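Side-chain contact in putative alcohol dehydrogenase (Sinorhizobium meliloti, PDB 4J6F), which probably oxidises alcohols with a nicotinamide cofactor, as expected for a member of the medium-chain dehydrogenase family: residues L226-R230 with G231-I235. Sequence-based numbering, arbitrary orientation.
Sequences LARAR and GAVPI
R228 reaches over P234 at the point where a helix hands the chain on to a strand, a worked example of a Schellman ending. The arginine and the proline cross at about a right angle. P234 CD lies 3.4 Å above one face of the guanidinium, displaced toward its rim, and is 3.5 Å from R228 NE. With CG anti to the carbonyl carbon (chi1 -77°) and the chain bent at chi2, the arginine turns back over the strand although its CB starts off away from it. Its polar end is anchored beyond the proline, NE on the carbonyl of G250 and NH2 on Q252 OE1. Replacing the arginine by alanine would probably uncover P234 CD and leave the G250 carbonyl and Q252 OE1 without these two donors. From the last helical turn, A227 CB packs 4.0 Å from P234 CB and 4.2 Å from A232 CB. The Schellman turn is closed by two hydrogen bonds, A232 N to A227 O (2.8 Å) and G231 N to R228 O (3.0 Å), with G231 at a positive phi of 95° that would jam a CB against the preceding carbonyl. The turn ends the helical crossover of a beta-alpha-beta unit: helix 218-229 leads into strand 233-238, A227 and P234 both pack on V210 of the adjacent parallel strand 209-212, and R230 turns to helix 189-201, its NH2 salt-bridged to E200 and its NH1 hydrogen-bonded to the L204 carbonyl.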
ATOM      1  N   LEU A 226     -18.104 -11.929  -3.866  1.00 25.64           N
ATOM      2  CA  LEU A 226     -17.558 -11.171  -4.979  1.00 24.42           C
ATOM      3  C   LEU A 226     -16.301 -11.829  -5.550  1.00 24.81           C
ATOM      4  O   LEU A 226     -16.093 -11.818  -6.754  1.00 25.72           O
ATOM      5  CB  LEU A 226     -17.313  -9.724  -4.590  1.00 23.08           C
ATOM      6  CG  LEU A 226     -18.542  -8.930  -4.151  1.00 23.32           C
ATOM      7  CD1 LEU A 226     -18.072  -7.656  -3.482  1.00 24.65           C
ATOM      8  CD2 LEU A 226     -19.465  -8.589  -5.302  1.00 22.92           C
ATOM      9  N   ALA A 227     -15.479 -12.432  -4.697  1.00 24.30           N
ATOM     10  CA  ALA A 227     -14.338 -13.209  -5.175  1.00 25.15           C
ATOM     11  C   ALA A 227     -14.781 -14.301  -6.160  1.00 27.85           C
ATOM     12  O   ALA A 227     -14.192 -14.468  -7.237  1.00 27.84           O
ATOM     13  CB  ALA A 227     -13.588 -13.828  -4.013  1.00 24.70           C
ATOM     14  N   ARG A 228     -15.826 -15.039  -5.791  1.00 28.72           N
ATOM     15  CA  ARG A 228     -16.333 -16.083  -6.660  1.00 29.67           C
ATOM     16  C   ARG A 228     -16.846 -15.494  -7.971  1.00 31.16           C
ATOM     17  O   ARG A 228     -16.574 -16.021  -9.044  1.00 30.73           O
ATOM     18  CB  ARG A 228     -17.425 -16.869  -5.952  1.00 29.57           C
ATOM     19  CG  ARG A 228     -16.897 -17.847  -4.934  1.00 29.08           C
ATOM     20  CD  ARG A 228     -16.063 -18.913  -5.615  1.00 29.87           C
ATOM     21  NE  ARG A 228     -15.521 -19.848  -4.637  1.00 30.28           N
ATOM     22  CZ  ARG A 228     -14.593 -20.758  -4.888  1.00 30.51           C
ATOM     23  NH1 ARG A 228     -14.075 -20.874  -6.103  1.00 31.32           N
ATOM     24  NH2 ARG A 228     -14.174 -21.546  -3.909  1.00 30.97           N
ATOM     25  N   ALA A 229     -17.549 -14.370  -7.866  1.00 33.27           N
ATOM     26  CA  ALA A 229     -18.166 -13.700  -9.013  1.00 34.75           C
ATOM     27  C   ALA A 229     -17.185 -13.348 -10.119  1.00 36.49           C
ATOM     28  O   ALA A 229     -17.581 -13.229 -11.273  1.00 39.16           O
ATOM     29  CB  ALA A 229     -18.892 -12.444  -8.555  1.00 33.89           C
ATOM     30  N   ARG A 230     -15.914 -13.170  -9.763  1.00 35.63           N
ATOM     31  CA  ARG A 230     -14.908 -12.726 -10.726  1.00 33.59           C
ATOM     32  C   ARG A 230     -13.897 -13.843 -11.034  1.00 34.17           C
ATOM     33  O   ARG A 230     -12.941 -13.636 -11.778  1.00 33.81           O
ATOM     34  CB  ARG A 230     -14.244 -11.413 -10.253  1.00 30.65           C
ATOM     35  CG  ARG A 230     -12.991 -11.580  -9.411  1.00 29.66           C
ATOM     36  CD  ARG A 230     -12.638 -10.415  -8.499  1.00 28.76           C
ATOM     37  NE  ARG A 230     -13.288  -9.138  -8.777  1.00 29.45           N
ATOM     38  CZ  ARG A 230     -12.653  -7.980  -8.970  1.00 28.16           C
ATOM     39  NH1 ARG A 230     -11.331  -7.924  -8.958  1.00 27.14           N
ATOM     40  NH2 ARG A 230     -13.346  -6.866  -9.178  1.00 26.79           N
ATOM     41  N   GLY A 231     -14.130 -15.027 -10.467  1.00 34.72           N
ATOM     42  CA  GLY A 231     -13.323 -16.212 -10.772  1.00 34.71           C
ATOM     43  C   GLY A 231     -12.172 -16.476  -9.817  1.00 35.17           C
ATOM     44  O   GLY A 231     -11.315 -17.319 -10.084  1.00 35.17           O
ATOM     45  N   ALA A 232     -12.148 -15.759  -8.700  1.00 35.19           N
ATOM     46  CA  ALA A 232     -11.092 -15.916  -7.710  1.00 34.59           C
ATOM     47  C   ALA A 232     -11.442 -16.961  -6.659  1.00 36.67           C
ATOM     48  O   ALA A 232     -12.597 -17.366  -6.526  1.00 38.56           O
ATOM     49  CB  ALA A 232     -10.795 -14.582  -7.050  1.00 33.05           C
ATOM     50  N   VAL A 233     -10.428 -17.377  -5.906  1.00 37.32           N
ATOM     51  CA  VAL A 233     -10.581 -18.398  -4.874  1.00 37.35           C
ATOM     52  C   VAL A 233     -10.441 -17.775  -3.472  1.00 34.18           C
ATOM     53  O   VAL A 233      -9.345 -17.358  -3.077  1.00 34.70           O
ATOM     54  CB  VAL A 233      -9.567 -19.564  -5.080  1.00 38.71           C
ATOM     55  CG1 VAL A 233      -9.924 -20.756  -4.206  1.00 40.54           C
ATOM     56  CG2 VAL A 233      -9.524 -20.006  -6.540  1.00 36.55           C
ATOM     57  N   PRO A 234     -11.558 -17.689  -2.724  1.00 31.45           N
ATOM     58  CA  PRO A 234     -11.527 -17.162  -1.358  1.00 30.30           C
ATOM     59  C   PRO A 234     -11.295 -18.239  -0.313  1.00 29.90           C
ATOM     60  O   PRO A 234     -11.807 -19.359  -0.441  1.00 28.97           O
ATOM     61  CB  PRO A 234     -12.929 -16.577  -1.179  1.00 29.83           C
ATOM     62  CG  PRO A 234     -13.796 -17.384  -2.090  1.00 30.18           C
ATOM     63  CD  PRO A 234     -12.930 -17.993  -3.162  1.00 30.99           C
ATOM     64  N   ILE A 235     -10.520 -17.887   0.708  1.00 30.23           N
ATOM     65  CA  ILE A 235     -10.327 -18.730   1.884  1.00 32.25           C
ATOM     66  C   ILE A 235     -10.705 -17.905   3.100  1.00 32.47           C
ATOM     67  O   ILE A 235     -10.073 -16.883   3.390  1.00 35.55           O
ATOM     68  CB  ILE A 235      -8.868 -19.220   2.022  1.00 33.74           C
ATOM     69  CG1 ILE A 235      -8.527 -20.194   0.904  1.00 35.90           C
ATOM     70  CG2 ILE A 235      -8.642 -19.905   3.363  1.00 33.22           C
ATOM     71  CD1 ILE A 235      -7.059 -20.509   0.835  1.00 37.70           C
TER